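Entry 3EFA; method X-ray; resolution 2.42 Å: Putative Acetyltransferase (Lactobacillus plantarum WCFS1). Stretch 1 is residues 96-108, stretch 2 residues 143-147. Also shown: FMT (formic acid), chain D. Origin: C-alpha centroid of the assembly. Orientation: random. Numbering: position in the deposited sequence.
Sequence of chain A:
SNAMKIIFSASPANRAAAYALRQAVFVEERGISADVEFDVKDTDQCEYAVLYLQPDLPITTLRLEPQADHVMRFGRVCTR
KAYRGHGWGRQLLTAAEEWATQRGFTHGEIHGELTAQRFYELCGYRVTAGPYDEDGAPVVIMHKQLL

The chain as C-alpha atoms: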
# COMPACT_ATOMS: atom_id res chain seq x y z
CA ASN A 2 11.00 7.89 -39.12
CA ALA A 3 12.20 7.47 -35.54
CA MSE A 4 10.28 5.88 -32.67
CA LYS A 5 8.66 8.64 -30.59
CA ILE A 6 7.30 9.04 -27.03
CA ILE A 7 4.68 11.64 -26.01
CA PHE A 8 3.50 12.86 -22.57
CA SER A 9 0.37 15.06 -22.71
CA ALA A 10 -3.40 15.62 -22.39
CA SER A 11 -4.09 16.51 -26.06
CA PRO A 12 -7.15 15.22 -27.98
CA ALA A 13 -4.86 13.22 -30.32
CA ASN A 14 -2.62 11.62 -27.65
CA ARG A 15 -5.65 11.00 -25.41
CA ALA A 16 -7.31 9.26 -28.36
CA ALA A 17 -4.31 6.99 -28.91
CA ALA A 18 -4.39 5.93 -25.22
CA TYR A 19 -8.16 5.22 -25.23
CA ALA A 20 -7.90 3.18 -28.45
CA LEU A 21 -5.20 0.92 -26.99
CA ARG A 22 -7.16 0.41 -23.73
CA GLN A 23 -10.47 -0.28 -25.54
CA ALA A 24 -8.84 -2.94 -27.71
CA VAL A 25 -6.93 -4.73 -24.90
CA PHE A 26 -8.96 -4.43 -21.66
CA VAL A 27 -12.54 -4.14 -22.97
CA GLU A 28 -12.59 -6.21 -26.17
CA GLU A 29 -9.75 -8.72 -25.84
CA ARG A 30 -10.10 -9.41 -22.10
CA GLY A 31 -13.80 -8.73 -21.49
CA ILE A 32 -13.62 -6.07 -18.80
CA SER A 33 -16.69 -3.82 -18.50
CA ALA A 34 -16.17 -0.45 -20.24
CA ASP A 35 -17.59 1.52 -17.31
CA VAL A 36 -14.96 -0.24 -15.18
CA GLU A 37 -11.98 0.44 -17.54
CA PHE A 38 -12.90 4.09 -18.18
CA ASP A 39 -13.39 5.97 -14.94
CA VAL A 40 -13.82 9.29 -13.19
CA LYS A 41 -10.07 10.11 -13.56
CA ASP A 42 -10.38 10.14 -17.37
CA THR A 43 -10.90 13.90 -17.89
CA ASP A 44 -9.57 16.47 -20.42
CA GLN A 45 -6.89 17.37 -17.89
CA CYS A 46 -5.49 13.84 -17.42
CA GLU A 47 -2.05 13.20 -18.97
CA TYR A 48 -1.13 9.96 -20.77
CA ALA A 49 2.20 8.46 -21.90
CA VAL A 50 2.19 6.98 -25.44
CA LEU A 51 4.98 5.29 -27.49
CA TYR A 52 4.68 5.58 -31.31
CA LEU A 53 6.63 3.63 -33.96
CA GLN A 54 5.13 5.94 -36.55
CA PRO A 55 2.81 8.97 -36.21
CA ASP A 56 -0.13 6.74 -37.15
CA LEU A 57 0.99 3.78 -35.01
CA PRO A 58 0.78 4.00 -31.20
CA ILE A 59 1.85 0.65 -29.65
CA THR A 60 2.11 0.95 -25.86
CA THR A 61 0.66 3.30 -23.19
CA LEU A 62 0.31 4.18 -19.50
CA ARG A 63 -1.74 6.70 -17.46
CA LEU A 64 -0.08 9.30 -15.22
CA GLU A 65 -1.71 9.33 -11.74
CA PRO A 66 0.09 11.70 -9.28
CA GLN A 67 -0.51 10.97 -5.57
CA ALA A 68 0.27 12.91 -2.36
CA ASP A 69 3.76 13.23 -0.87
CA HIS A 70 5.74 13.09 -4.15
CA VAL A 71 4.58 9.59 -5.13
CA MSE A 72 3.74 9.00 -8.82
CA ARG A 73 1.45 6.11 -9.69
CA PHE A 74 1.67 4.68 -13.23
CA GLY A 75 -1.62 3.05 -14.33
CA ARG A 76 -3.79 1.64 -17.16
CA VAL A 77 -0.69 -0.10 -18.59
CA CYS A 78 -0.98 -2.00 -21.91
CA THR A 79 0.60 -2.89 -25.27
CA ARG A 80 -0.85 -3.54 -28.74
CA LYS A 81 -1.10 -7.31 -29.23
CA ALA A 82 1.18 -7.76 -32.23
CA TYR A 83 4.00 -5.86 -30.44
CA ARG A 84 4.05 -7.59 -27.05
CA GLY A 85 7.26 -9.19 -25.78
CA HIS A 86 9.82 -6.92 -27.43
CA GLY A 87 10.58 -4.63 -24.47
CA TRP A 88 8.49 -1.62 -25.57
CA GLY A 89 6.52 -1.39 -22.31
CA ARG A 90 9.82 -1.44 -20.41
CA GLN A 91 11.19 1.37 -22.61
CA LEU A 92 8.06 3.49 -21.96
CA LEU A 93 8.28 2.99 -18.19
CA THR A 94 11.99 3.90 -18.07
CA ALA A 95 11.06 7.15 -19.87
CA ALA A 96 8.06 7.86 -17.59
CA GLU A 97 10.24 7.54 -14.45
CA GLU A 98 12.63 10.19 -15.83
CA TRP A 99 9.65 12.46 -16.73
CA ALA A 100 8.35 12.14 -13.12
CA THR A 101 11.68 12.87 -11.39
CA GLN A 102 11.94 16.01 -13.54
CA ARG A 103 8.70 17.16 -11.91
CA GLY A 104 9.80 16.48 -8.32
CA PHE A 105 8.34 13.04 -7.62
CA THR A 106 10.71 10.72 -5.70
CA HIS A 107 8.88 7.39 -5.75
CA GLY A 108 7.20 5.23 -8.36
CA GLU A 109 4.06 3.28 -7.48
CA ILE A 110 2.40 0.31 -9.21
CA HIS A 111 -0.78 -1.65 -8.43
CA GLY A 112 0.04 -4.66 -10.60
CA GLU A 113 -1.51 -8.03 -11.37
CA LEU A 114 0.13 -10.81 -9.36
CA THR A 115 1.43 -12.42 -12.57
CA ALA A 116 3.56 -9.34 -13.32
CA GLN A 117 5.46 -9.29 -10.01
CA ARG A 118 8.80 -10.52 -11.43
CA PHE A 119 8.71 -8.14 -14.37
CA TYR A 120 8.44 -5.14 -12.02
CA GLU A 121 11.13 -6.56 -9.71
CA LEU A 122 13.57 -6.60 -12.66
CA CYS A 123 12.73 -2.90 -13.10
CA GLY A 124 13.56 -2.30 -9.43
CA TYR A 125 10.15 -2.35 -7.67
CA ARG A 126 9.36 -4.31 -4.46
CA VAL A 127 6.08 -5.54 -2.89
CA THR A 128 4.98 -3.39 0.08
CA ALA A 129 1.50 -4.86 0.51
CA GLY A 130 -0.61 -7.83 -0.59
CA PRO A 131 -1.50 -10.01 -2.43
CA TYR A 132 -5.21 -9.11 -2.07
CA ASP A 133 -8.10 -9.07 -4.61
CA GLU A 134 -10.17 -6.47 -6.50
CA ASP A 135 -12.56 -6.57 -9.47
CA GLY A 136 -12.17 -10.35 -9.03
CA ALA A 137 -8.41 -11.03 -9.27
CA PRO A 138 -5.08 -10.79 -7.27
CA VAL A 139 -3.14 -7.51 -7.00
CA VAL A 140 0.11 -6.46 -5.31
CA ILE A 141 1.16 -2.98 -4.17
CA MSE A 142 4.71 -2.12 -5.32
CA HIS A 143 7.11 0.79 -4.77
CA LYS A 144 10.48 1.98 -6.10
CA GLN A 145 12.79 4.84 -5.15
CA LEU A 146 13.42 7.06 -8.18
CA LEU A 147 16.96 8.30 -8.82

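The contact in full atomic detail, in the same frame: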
# COMPACT_ATOMS: atom_id res chain seq x y z
N ALA A 96 9.02 7.23 -18.50
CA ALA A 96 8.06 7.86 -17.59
C ALA A 96 8.64 8.17 -16.20
O ALA A 96 8.32 9.20 -15.59
CB ALA A 96 6.76 7.02 -17.47
N GLU A 97 9.51 7.28 -15.70
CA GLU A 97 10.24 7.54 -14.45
C GLU A 97 11.07 8.82 -14.53
O GLU A 97 11.04 9.65 -13.62
CB GLU A 97 11.12 6.33 -14.04
CG GLU A 97 10.31 5.12 -13.54
CD GLU A 97 11.16 3.90 -13.18
OE1 GLU A 97 12.40 4.02 -13.07
OE2 GLU A 97 10.58 2.81 -13.01
N GLU A 98 11.81 8.99 -15.62
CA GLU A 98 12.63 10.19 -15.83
C GLU A 98 11.76 11.47 -15.94
O GLU A 98 12.09 12.51 -15.36
CB GLU A 98 13.55 9.99 -17.05
CG GLU A 98 14.20 11.26 -17.61
CD GLU A 98 15.18 11.91 -16.64
OE1 GLU A 98 15.96 11.18 -15.99
OE2 GLU A 98 15.18 13.16 -16.54
N TRP A 99 10.63 11.37 -16.65
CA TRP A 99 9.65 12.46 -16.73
C TRP A 99 9.13 12.87 -15.32
O TRP A 99 9.04 14.05 -15.01
CB TRP A 99 8.50 12.05 -17.65
CG TRP A 99 7.46 13.11 -17.96
CD1 TRP A 99 7.46 14.00 -19.00
CD2 TRP A 99 6.24 13.36 -17.23
NE1 TRP A 99 6.34 14.80 -18.95
CE2 TRP A 99 5.58 14.43 -17.88
CE3 TRP A 99 5.66 12.79 -16.09
CZ2 TRP A 99 4.36 14.93 -17.43
CZ3 TRP A 99 4.45 13.30 -15.63
CH2 TRP A 99 3.81 14.36 -16.30
N ALA A 100 8.82 11.88 -14.48
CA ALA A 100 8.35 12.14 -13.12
C ALA A 100 9.38 12.78 -12.18
O ALA A 100 9.06 13.72 -11.43
CB ALA A 100 7.80 10.85 -12.49
N THR A 101 10.62 12.28 -12.21
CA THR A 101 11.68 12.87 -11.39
C THR A 101 11.93 14.32 -11.77
O THR A 101 12.26 15.14 -10.92
CB THR A 101 13.03 12.08 -11.48
OG1 THR A 101 13.58 12.21 -12.80
CG2 THR A 101 12.83 10.61 -11.14
N GLN A 102 11.77 14.64 -13.06
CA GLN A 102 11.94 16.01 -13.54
C GLN A 102 10.89 16.93 -12.92
O GLN A 102 11.10 18.14 -12.82
CB GLN A 102 11.86 16.07 -15.06
CG GLN A 102 13.10 15.55 -15.79
CD GLN A 102 12.95 15.56 -17.31
OE1 GLN A 102 11.87 15.84 -17.84
NE2 GLN A 102 14.03 15.24 -18.01
N ARG A 103 9.77 16.37 -12.51
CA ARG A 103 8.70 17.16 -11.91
C ARG A 103 8.61 17.01 -10.38
O ARG A 103 7.60 17.36 -9.77
CB ARG A 103 7.37 16.84 -12.60
CG ARG A 103 7.29 17.42 -14.00
CD ARG A 103 6.49 16.57 -15.01
NE ARG A 103 6.56 17.19 -16.33
CZ ARG A 103 7.58 17.03 -17.18
NH1 ARG A 103 8.60 16.25 -16.87
NH2 ARG A 103 7.57 17.65 -18.35
N GLY A 104 9.68 16.50 -9.77
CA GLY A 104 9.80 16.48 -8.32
C GLY A 104 9.17 15.31 -7.58
O GLY A 104 9.00 15.37 -6.37
N PHE A 105 8.82 14.25 -8.30
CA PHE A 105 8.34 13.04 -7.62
C PHE A 105 9.56 12.18 -7.29
O PHE A 105 10.51 12.14 -8.08
CB PHE A 105 7.30 12.31 -8.48
CG PHE A 105 6.03 13.09 -8.69
CD1 PHE A 105 4.95 12.93 -7.84
CD2 PHE A 105 5.93 14.02 -9.74
CE1 PHE A 105 3.78 13.68 -8.02
CE2 PHE A 105 4.76 14.77 -9.93
CZ PHE A 105 3.68 14.60 -9.07
N THR A 106 9.55 11.52 -6.13
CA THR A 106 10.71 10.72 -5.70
C THR A 106 10.46 9.22 -5.66
O THR A 106 11.39 8.43 -5.51
CB THR A 106 11.23 11.15 -4.30
OG1 THR A 106 10.20 10.99 -3.31
CG2 THR A 106 11.70 12.60 -4.32
N HIS A 107 9.21 8.81 -5.80
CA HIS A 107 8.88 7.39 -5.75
C HIS A 107 7.88 6.98 -6.82
O HIS A 107 6.90 7.68 -7.07
CB HIS A 107 8.33 7.02 -4.36
CG HIS A 107 9.35 7.12 -3.27
ND1 HIS A 107 9.59 8.29 -2.59
CD2 HIS A 107 10.18 6.20 -2.75
CE1 HIS A 107 10.53 8.08 -1.68
NE2 HIS A 107 10.91 6.82 -1.76
N GLY A 108 8.15 5.83 -7.44
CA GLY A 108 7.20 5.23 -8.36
C GLY A 108 6.28 4.29 -7.60
O GLY A 108 6.67 3.71 -6.57
N HIS A 143 6.46 -0.52 -4.76
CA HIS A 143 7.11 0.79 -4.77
C HIS A 143 8.57 0.72 -5.24
O HIS A 143 9.20 -0.34 -5.24
CB HIS A 143 7.00 1.48 -3.40
CG HIS A 143 5.60 1.90 -3.06
ND1 HIS A 143 4.78 1.16 -2.23
CD2 HIS A 143 4.86 2.95 -3.47
CE1 HIS A 143 3.60 1.75 -2.13
NE2 HIS A 143 3.62 2.84 -2.88
N LYS A 144 9.09 1.86 -5.67
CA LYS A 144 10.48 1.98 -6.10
C LYS A 144 10.96 3.40 -5.81
O LYS A 144 10.25 4.37 -6.07
CB LYS A 144 10.59 1.70 -7.61
CG LYS A 144 11.98 2.00 -8.17
CD LYS A 144 12.08 1.73 -9.67
CE LYS A 144 13.49 2.04 -10.16
NZ LYS A 144 13.66 1.88 -11.64
N GLN A 145 12.17 3.52 -5.28
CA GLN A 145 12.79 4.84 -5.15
C GLN A 145 13.31 5.30 -6.51
O GLN A 145 14.00 4.55 -7.20
CB GLN A 145 13.93 4.82 -4.14
CG GLN A 145 14.58 6.18 -3.91
CD GLN A 145 15.27 6.31 -2.55
OE1 GLN A 145 15.12 5.44 -1.68
NE2 GLN A 145 16.02 7.39 -2.37
N LEU A 146 12.96 6.52 -6.90
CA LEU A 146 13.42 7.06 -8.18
C LEU A 146 14.70 7.89 -8.03
O LEU A 146 14.79 8.76 -7.16
CB LEU A 146 12.32 7.90 -8.84
CG LEU A 146 10.98 7.20 -9.06
CD1 LEU A 146 10.01 8.16 -9.73
CD2 LEU A 146 11.15 5.94 -9.89
N LEU A 147 15.68 7.61 -8.88
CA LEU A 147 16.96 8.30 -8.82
C LEU A 147 17.43 8.72 -10.20
O LEU A 147 17.09 9.81 -10.67
CB LEU A 147 18.02 7.42 -8.14
CG LEU A 147 17.74 7.10 -6.68
CD1 LEU A 147 18.55 5.90 -6.22
CD2 LEU A 147 17.99 8.33 -5.80
C FMT D . 13.22 0.05 -4.50
O1 FMT D . 13.58 1.16 -4.08
O2 FMT D . 12.37 -0.67 -3.98

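The strongest polar link between the two stretches is a salt bridge: Lys 144 NZ donates a hydrogen bond to Glu 97 OE1 at 2.9 Å. Lys 144 can deliver its charge from strand to helix because its four chi angles are all t, so the chain is fully extended; Glu 97, with chi1 m and chi2 t, reaches out from the helix to meet it.

Backbone hydrogen bonds then join the strands in antiparallel register. Gly 108 and Lys 144 form a hydrogen-bonded pair, with Gly 108 N to Lys 144 O at 2.9 Å and Lys 144 N to Gly 108 O at 3.2 Å. His 107 and Gln 145 form the neighbouring non-hydrogen-bonded pair, and the ladder closes with a nearly straight bond from Leu 146 N to Thr 106 O at 2.8 Å. The same carbonyls also receive CA-H...O contacts, His 107 CA to Lys 144 O at 3.3 Å and His 143 CA to Gly 108 O at 3.5 Å. On its other edge, Gln 145 N donates a hydrogen bond to O1 of a formic acid molecule at 3.0 Å, probably from the crystallisation liquor.

Between helix and sheet, Leu 146 is the principal apolar plug and has the largest area covered by the opposing stretch. Its CD2 lies 3.8 Å from Glu 97 CG, so the aliphatic part of the glutamate packs while its carboxylate binds the lysine. Thr 101 CG2 meets Leu 146 CB at 3.6 Å, while Thr 101 OG1 satisfies itself on Glu 98 O at 3.0 Å. Ala 100 points toward Leu 146 and is buried, adding a loose apolar contact, Ala 100 CB to Leu 146 CD1 4.4 Å. The leucine also packs on the backbone, its CG 3.5 Å from Gly 108 N. On the opposite sheet face, the His 107 side chain comes up against Gln 145, with His 107 CD2 3.8 Å from Gln 145 CA. Altogether 522 Å² is buried between the two stretches, both sides summed.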